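Local coordinates for putative uncharacterized protein (Bacteroides thetaiotaomicron, PDB 2RBK) that is probably a magnesium-dependent phosphatase of the haloacid dehalogenase superfamily, here holding a magnesium ion and a vanadate in its active site, at residues E88-M93 / K145-M150; M150-T155 / A179-K184. One frame throughout, in Å; residues are numbered along the deposited sequence. Where two conformers were deposited one is given.

Interaction 1: residues E88-M93 / K145-M150; sequences EEVKAM and KEVIQM
Glu89 meets Met150 through its backbone alone: Glu89 O lies 3.8 Å from Met150 CE, while its carboxylate leads away to a hydrogen bond with Thr168. The same carbonyl accepts the helical bond from Met93 N; the methyl adds only a van der Waals contact. One residue on, Val90 points at the 145-150 segment and sets both methyls against Val147. Its CG1, anti to the backbone N (chi1 175°), approaches Val147 CG2 at 3.9 Å, and its CG2 reaches Val147 CB at 4.0 Å; the two valines cross obliquely. On its backbone side, Val90 CA sits 3.8 Å from Met150 SD. A helical turn after Glu89, Met93 closes the contact with the root of its side chain. Met93 CB stands 3.4 Å from Met150 CE, tighter than usual van der Waals contact, and 3.6 Å from Met150 SD. The thioether is brought there by an extended chi2 followed by a bend at chi3 (-68°), which turns CE toward the helix, where it meets Met93 CB and Glu89 O. No hydrogen bond crosses the contact. Such a contact, carried mainly by apolar side chains, with Val90 and Met93 three residues apart on one helix face, is how helix 87-100 packs on one face of the antiparallel sheet 112-115/104-107/149-152, at its outer strand 149-152: a helix-on-sheet layer set apart from the larger sheet, consistent with the cap domain of HAD phosphatases.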
ATOM      1  N   GLU A  88      -8.275  15.243 -15.972  1.00 11.47           N
ATOM      2  CA  GLU A  88      -9.734  15.257 -15.951  1.00 12.35           C
ATOM      3  C   GLU A  88     -10.269  14.439 -14.795  1.00 11.23           C
ATOM      4  O   GLU A  88     -11.340  14.756 -14.226  1.00 12.66           O
ATOM      5  CB  GLU A  88     -10.267  14.707 -17.267  1.00 14.72           C
ATOM      6  CG  GLU A  88     -10.289  15.587 -18.428  1.00 19.38           C
ATOM      7  CD  GLU A  88     -10.944  15.121 -19.677  1.00 19.93           C
ATOM      8  OE1 GLU A  88     -11.577  14.037 -19.706  1.00 18.59           O
ATOM      9  OE2 GLU A  88     -10.788  15.822 -20.706  1.00 24.69           O
ATOM     10  N   GLU A  89      -9.612  13.345 -14.489  1.00 10.48           N
ATOM     11  CA  GLU A  89     -10.090  12.431 -13.428  1.00 10.59           C
ATOM     12  C   GLU A  89      -9.755  13.004 -12.062  1.00 10.25           C
ATOM     13  O   GLU A  89     -10.544  12.833 -11.115  1.00 11.27           O
ATOM     14  CB  GLU A  89      -9.525  11.043 -13.694  1.00 11.12           C
ATOM     15  CG  GLU A  89     -10.022  10.498 -15.018  1.00 13.47           C
ATOM     16  CD  GLU A  89      -9.745   9.050 -15.347  1.00 13.95           C
ATOM     17  OE1 GLU A  89      -9.963   8.165 -14.572  1.00 15.38           O
ATOM     18  OE2 GLU A  89      -9.311   8.838 -16.513  1.00 15.95           O
ATOM     19  N   VAL A  90      -8.628  13.696 -11.914  1.00 10.10           N
ATOM     20  CA  VAL A  90      -8.361  14.435 -10.681  1.00 10.50           C
ATOM     21  C   VAL A  90      -9.461  15.463 -10.410  1.00 10.91           C
ATOM     22  O   VAL A  90     -10.027  15.545  -9.326  1.00 11.63           O
ATOM     23  CB  VAL A  90      -6.984  15.144 -10.736  1.00 10.55           C
ATOM     24  CG1 VAL A  90      -6.754  16.008  -9.503  1.00 12.68           C
ATOM     25  CG2 VAL A  90      -5.859  14.138 -10.907  1.00 10.98           C
ATOM     26  N   LYS A  91      -9.772  16.235 -11.444  1.00 11.47           N
ATOM     27  CA  LYS A  91     -10.796  17.290 -11.309  1.00 12.51           C
ATOM     28  C   LYS A  91     -12.148  16.687 -11.007  1.00 12.95           C
ATOM     29  O   LYS A  91     -12.889  17.235 -10.170  1.00 13.52           O
ATOM     30  CB  LYS A  91     -10.864  18.146 -12.573  1.00 14.54           C
ATOM     31  CG  LYS A  91      -9.624  18.996 -12.848  1.00 16.78           C
ATOM     32  CD  LYS A  91      -9.739  19.883 -14.057  1.00 24.80           C
ATOM     33  CE  LYS A  91      -8.537  20.713 -14.401  1.00 28.37           C
ATOM     34  NZ  LYS A  91      -7.796  21.474 -13.360  1.00 40.98           N
ATOM     35  N   ALA A  92     -12.484  15.555 -11.624  1.00 12.83           N
ATOM     36  CA  ALA A  92     -13.796  14.945 -11.379  1.00 13.53           C
ATOM     37  C   ALA A  92     -13.907  14.396  -9.986  1.00 12.59           C
ATOM     38  O   ALA A  92     -14.950  14.532  -9.321  1.00 13.30           O
ATOM     39  CB  ALA A  92     -14.089  13.875 -12.409  1.00 16.01           C
ATOM     40  N   MET A  93     -12.839  13.790  -9.465  1.00 12.22           N
ATOM     41  CA  MET A  93     -12.848  13.333  -8.081  1.00 12.92           C
ATOM     42  C   MET A  93     -12.966  14.488  -7.092  1.00 13.20           C
ATOM     43  O   MET A  93     -13.756  14.408  -6.140  1.00 13.16           O
ATOM     44  CB  MET A  93     -11.572  12.513  -7.825  1.00 13.65           C
ATOM     45  CG  MET A  93     -11.592  11.936  -6.408  1.00 16.93           C
ATOM     46  SD  MET A  93     -12.923  10.842  -5.926  1.00 17.38           S
ATOM     47  CE  MET A  93     -12.620   9.440  -6.990  1.00 19.01           C
ATOM     48  N   LYS A 145      -3.215  20.208  -9.341  1.00 14.74           N
ATOM     49  CA  LYS A 145      -1.944  19.587  -9.031  0.72 15.42           C
ATOM     50  C   LYS A 145      -1.689  18.398  -9.948  1.00 13.50           C
ATOM     51  O   LYS A 145      -2.601  17.762 -10.418  1.00 14.73           O
ATOM     52  CB  LYS A 145      -1.961  19.077  -7.571  0.72 14.69           C
ATOM     53  CG  LYS A 145      -2.051  20.237  -6.513  0.72 19.81           C
ATOM     54  CD  LYS A 145      -2.086  19.656  -5.110  0.72 21.38           C
ATOM     55  CE  LYS A 145      -2.009  20.738  -4.038  0.72 23.30           C
ATOM     56  NZ  LYS A 145      -0.589  21.119  -3.810  0.72 27.05           N
ATOM     57  N   GLU A 146      -0.426  18.081 -10.098  1.00 13.67           N
ATOM     58  CA  GLU A 146      -0.017  16.836 -10.715  0.61 13.30           C
ATOM     59  C   GLU A 146      -0.082  15.736  -9.623  1.00 12.10           C
ATOM     60  O   GLU A 146       0.799  15.672  -8.754  1.00 13.81           O
ATOM     61  CB  GLU A 146       1.334  17.074 -11.358  0.61 15.90           C
ATOM     62  CG  GLU A 146       1.359  18.267 -12.305  0.61 19.27           C
ATOM     63  CD  GLU A 146       0.396  18.386 -13.468  0.61 20.85           C
ATOM     64  OE1 GLU A 146       0.237  17.343 -14.154  0.61 25.05           O
ATOM     65  OE2 GLU A 146      -0.207  19.461 -13.804  0.61 21.47           O
ATOM     66  N   VAL A 147      -1.098  14.942  -9.673  1.00 10.56           N
ATOM     67  CA  VAL A 147      -1.432  14.049  -8.591  1.00 10.18           C
ATOM     68  C   VAL A 147      -1.056  12.606  -8.957  1.00  9.37           C
ATOM     69  O   VAL A 147      -1.475  12.100 -10.011  1.00 11.69           O
ATOM     70  CB  VAL A 147      -2.910  14.185  -8.235  1.00 10.72           C
ATOM     71  CG1 VAL A 147      -3.319  13.215  -7.147  1.00 11.55           C
ATOM     72  CG2 VAL A 147      -3.223  15.613  -7.807  1.00 12.72           C
ATOM     73  N   ILE A 148      -0.327  11.962  -8.078  1.00  9.16           N
ATOM     74  CA  ILE A 148       0.058  10.557  -8.213  1.00  9.23           C
ATOM     75  C   ILE A 148      -0.961   9.639  -7.601  1.00  8.86           C
ATOM     76  O   ILE A 148      -1.287   8.553  -8.156  1.00 10.14           O
ATOM     77  CB  ILE A 148       1.433  10.312  -7.599  1.00  9.85           C
ATOM     78  CG1 ILE A 148       2.461  11.277  -8.226  1.00 11.26           C
ATOM     79  CG2 ILE A 148       1.835   8.868  -7.736  1.00 11.17           C
ATOM     80  CD1 ILE A 148       3.872  11.058  -7.818  1.00 14.11           C
ATOM     81  N   GLN A 149      -1.578  10.014  -6.478  1.00  8.74           N
ATOM     82  CA  GLN A 149      -2.592   9.220  -5.822  1.00  8.64           C
ATOM     83  C   GLN A 149      -3.601  10.163  -5.151  1.00  8.77           C
ATOM     84  O   GLN A 149      -3.225  11.170  -4.580  1.00  9.77           O
ATOM     85  CB  GLN A 149      -1.999   8.264  -4.768  1.00  9.29           C
ATOM     86  CG  GLN A 149      -3.052   7.388  -4.086  1.00  9.78           C
ATOM     87  CD  GLN A 149      -2.378   6.292  -3.286  1.00 10.17           C
ATOM     88  OE1 GLN A 149      -2.095   5.219  -3.875  1.00 11.56           O
ATOM     89  NE2 GLN A 149      -2.063   6.502  -2.023  1.00 11.82           N
ATOM     90  N   MET A 150      -4.887   9.793  -5.242  1.00  8.88           N
ATOM     91  CA  MET A 150      -5.927  10.445  -4.459  1.00  9.94           C
ATOM     92  C   MET A 150      -6.544   9.451  -3.528  1.00  9.76           C
ATOM     93  O   MET A 150      -6.739   8.292  -3.907  1.00 11.66           O
ATOM     94  CB  MET A 150      -7.031  10.982  -5.348  1.00 14.33           C
ATOM     95  CG  MET A 150      -6.709  11.886  -6.394  1.00 17.72           C
ATOM     96  SD  MET A 150      -8.013  12.318  -7.497  1.00 16.10           S
ATOM     97  CE  MET A 150      -8.543  11.018  -8.506  1.00 16.35           C
TER

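Interaction 2: residues M150-T155 / A179-K184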
ATOM      1  N   MET A 150      -4.887   9.793  -5.242  1.00  8.88           N
ATOM      2  CA  MET A 150      -5.927  10.445  -4.459  1.00  9.94           C
ATOM      3  C   MET A 150      -6.544   9.451  -3.528  1.00  9.76           C
ATOM      4  O   MET A 150      -6.739   8.292  -3.907  1.00 11.66           O
ATOM      5  CB  MET A 150      -7.031  10.982  -5.348  1.00 14.33           C
ATOM      6  CG  MET A 150      -6.709  11.886  -6.394  1.00 17.72           C
ATOM      7  SD  MET A 150      -8.013  12.318  -7.497  1.00 16.10           S
ATOM      8  CE  MET A 150      -8.543  11.018  -8.506  1.00 16.35           C
ATOM      9  N   THR A 151      -6.901   9.892  -2.350  1.00  9.70           N
ATOM     10  CA  THR A 151      -7.518   9.029  -1.326  1.00  9.96           C
ATOM     11  C   THR A 151      -8.817   9.661  -0.850  1.00 10.47           C
ATOM     12  O   THR A 151      -8.800  10.428   0.148  1.00 11.35           O
ATOM     13  CB  THR A 151      -6.499   8.754  -0.233  1.00 11.74           C
ATOM     14  OG1 THR A 151      -5.362   8.112  -0.843  1.00 12.83           O
ATOM     15  CG2 THR A 151      -7.106   7.841   0.804  1.00 14.37           C
ATOM     16  N   PRO A 152      -9.898   9.414  -1.561  1.00 10.95           N
ATOM     17  CA  PRO A 152     -11.209   9.900  -1.130  1.00 11.65           C
ATOM     18  C   PRO A 152     -11.798   9.045  -0.025  1.00 12.27           C
ATOM     19  O   PRO A 152     -11.696   7.825  -0.009  1.00 13.60           O
ATOM     20  CB  PRO A 152     -12.076   9.764  -2.427  1.00 12.25           C
ATOM     21  CG  PRO A 152     -11.436   8.600  -3.112  1.00 11.76           C
ATOM     22  CD  PRO A 152      -9.967   8.765  -2.900  1.00 11.30           C
ATOM     23  N   PHE A 153     -12.457   9.731   0.944  1.00 13.22           N
ATOM     24  CA  PHE A 153     -13.095   9.066   2.064  1.00 14.43           C
ATOM     25  C   PHE A 153     -14.537   8.794   1.641  1.00 15.77           C
ATOM     26  O   PHE A 153     -15.506   9.443   2.054  1.00 17.97           O
ATOM     27  CB  PHE A 153     -12.995   9.937   3.330  1.00 15.58           C
ATOM     28  CG  PHE A 153     -11.628   9.854   3.932  1.00 15.27           C
ATOM     29  CD1 PHE A 153     -10.582  10.487   3.254  1.00 15.54           C
ATOM     30  CD2 PHE A 153     -11.272   9.166   5.082  1.00 19.33           C
ATOM     31  CE1 PHE A 153      -9.304  10.430   3.754  1.00 16.08           C
ATOM     32  CE2 PHE A 153      -9.982   9.109   5.601  1.00 20.05           C
ATOM     33  CZ  PHE A 153      -8.965   9.731   4.884  1.00 18.50           C
ATOM     34  N   ILE A 154     -14.693   7.808   0.723  1.00 17.59           N
ATOM     35  CA  ILE A 154     -16.000   7.430   0.120  1.00 17.73           C
ATOM     36  C   ILE A 154     -16.325   6.005   0.456  1.00 17.62           C
ATOM     37  O   ILE A 154     -15.441   5.163   0.548  1.00 18.82           O
ATOM     38  CB  ILE A 154     -15.959   7.633  -1.415  1.00 19.10           C
ATOM     39  CG1 ILE A 154     -14.809   6.905  -2.119  1.00 17.81           C
ATOM     40  CG2 ILE A 154     -15.968   9.150  -1.666  1.00 20.41           C
ATOM     41  CD1 ILE A 154     -14.873   7.020  -3.618  1.00 24.57           C
ATOM     42  N   THR A 155     -17.636   5.756   0.615  1.00 18.61           N
ATOM     43  CA  THR A 155     -18.135   4.404   0.779  1.00 18.82           C
ATOM     44  C   THR A 155     -18.068   3.651  -0.559  1.00 18.74           C
ATOM     45  O   THR A 155     -17.887   4.271  -1.593  1.00 17.38           O
ATOM     46  CB  THR A 155     -19.606   4.393   1.253  1.00 20.21           C
ATOM     47  OG1 THR A 155     -20.397   5.010   0.199  1.00 21.76           O
ATOM     48  CG2 THR A 155     -19.896   5.145   2.521  1.00 24.95           C
ATOM     49  N   ALA A 179     -10.600   4.901  -0.005  1.00 13.71           N
ATOM     50  CA  ALA A 179      -9.991   4.151  -1.097  1.00 12.73           C
ATOM     51  C   ALA A 179      -8.809   4.951  -1.638  1.00 11.36           C
ATOM     52  O   ALA A 179      -8.804   6.169  -1.537  1.00 13.49           O
ATOM     53  CB  ALA A 179     -11.010   3.871  -2.203  1.00 15.46           C
ATOM     54  N   ASP A 180      -7.884   4.265  -2.305  1.00 11.82           N
ATOM     55  CA  ASP A 180      -6.789   4.881  -3.016  1.00 10.19           C
ATOM     56  C   ASP A 180      -7.025   4.764  -4.516  1.00  9.74           C
ATOM     57  O   ASP A 180      -7.312   3.666  -5.009  1.00 12.19           O
ATOM     58  CB  ASP A 180      -5.463   4.190  -2.695  1.00 11.05           C
ATOM     59  CG  ASP A 180      -4.970   4.357  -1.272  1.00 11.88           C
ATOM     60  OD1 ASP A 180      -5.203   5.416  -0.646  1.00 13.89           O
ATOM     61  OD2 ASP A 180      -4.287   3.371  -0.831  1.00 13.84           O
ATOM     62  N   VAL A 181      -6.853   5.859  -5.217  1.00  9.47           N
ATOM     63  CA  VAL A 181      -7.086   5.977  -6.645  1.00  9.31           C
ATOM     64  C   VAL A 181      -5.750   6.334  -7.294  1.00  8.49           C
ATOM     65  O   VAL A 181      -5.107   7.311  -6.906  1.00  9.38           O
ATOM     66  CB  VAL A 181      -8.141   7.034  -6.921  1.00 10.48           C
ATOM     67  CG1 VAL A 181      -8.424   7.107  -8.432  1.00 12.23           C
ATOM     68  CG2 VAL A 181      -9.429   6.728  -6.186  1.00 13.32           C
ATOM     69  N   THR A 182      -5.360   5.540  -8.318  1.00  8.98           N
ATOM     70  CA  THR A 182      -4.132   5.713  -9.063  1.00  8.77           C
ATOM     71  C   THR A 182      -4.431   5.535 -10.539  1.00  8.81           C
ATOM     72  O   THR A 182      -5.516   5.116 -10.942  1.00  9.59           O
ATOM     73  CB  THR A 182      -3.067   4.706  -8.586  1.00  9.22           C
ATOM     74  OG1 THR A 182      -3.664   3.401  -8.637  1.00  9.97           O
ATOM     75  CG2 THR A 182      -2.531   5.040  -7.197  1.00  9.96           C
ATOM     76  N   ALA A 183      -3.440   5.862 -11.384  1.00  8.81           N
ATOM     77  CA  ALA A 183      -3.642   5.785 -12.816  1.00  9.08           C
ATOM     78  C   ALA A 183      -3.732   4.351 -13.316  1.00  9.68           C
ATOM     79  O   ALA A 183      -3.410   3.369 -12.632  1.00  9.94           O
ATOM     80  CB  ALA A 183      -2.496   6.528 -13.513  1.00 10.38           C
ATOM     81  N   LYS A 184      -4.175   4.214 -14.572  1.00 10.92           N
ATOM     82  CA  LYS A 184      -4.403   2.946 -15.238  1.00 11.40           C
ATOM     83  C   LYS A 184      -3.254   1.989 -15.059  1.00 10.08           C
ATOM     84  O   LYS A 184      -2.127   2.272 -15.395  1.00 11.20           O
ATOM     85  CB  LYS A 184      -4.604   3.202 -16.744  1.00 14.01           C
ATOM     86  CG  LYS A 184      -4.742   2.046 -17.688  1.00 17.14           C
ATOM     87  CD  LYS A 184      -6.193   1.579 -17.563  1.00 23.20           C
ATOM     88  CE  LYS A 184      -6.509   0.570 -18.649  1.00 24.58           C
ATOM     89  NZ  LYS A 184      -7.769  -0.114 -18.196  1.00 27.33           N
TER
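Thr151 and Asp180 form the side-chain hydrogen bond of this contact: Thr151 OG1 donates to Asp180 OD1 at 2.7 Å, meeting the oxygen on its anti side and 23° out of the carboxylate plane. The two side chains lie side by side, pointing the same way. Beneath them runs a short antiparallel beta pairing, in which Met150 and Val181 are a hydrogen-bonded pair. Met150 N donates a hydrogen bond to Val181 O at 3.0 Å, and Val181 N returns a bond of 2.8 Å to Met150 O. Ala179 N then binds Pro152 O at 3.1 Å. Pro152 has no N-H to offer Ala179 O, which instead receives a CA-H...O contact from Thr151 CA. The strand axes run at 146°, well short of strictly antiparallel, in keeping with a single bridge. Asp180 OD2 also accepts a hydrogen bond from Asn69 and a weak one from Trp174, so both carboxylate oxygens are held. Its side chain comes within about 5 Å of the bound vanadate, consistent with a second-shell place beside the active site, where Trp174 itself lines the vanadate pocket. On the face away from Asp180 the contact is apolar, and helix 87-100 covers it through Met93 and Cys97. Val181 CG1 approaches Met150 CE, and Val181 CG2, anti to its carbonyl carbon, meets Pro152 CD at 3.9 Å, the two side chains crossing at about a right angle.

Both contacts are buried and share strand 149-152, with Met150 as the shared residue: its thioether packs on the helix and also touches Val181, while its backbone N and O bond to strand 180-182. Their chemistry divides accordingly. Interaction 1, whose centre lies about 18 Å from the centre of the chain and away from the annotated sites, is carried by valine and methionine without a hydrogen bond. Interaction 2, about 12 Å from it, centre to centre, joins strands by backbone bonds and carries a carboxylate toward the vanadate. The two also touch directly, where Met93 SD packs on Pro152 CB at 3.8 Å and Gln149 lies against Asp180 and Thr182.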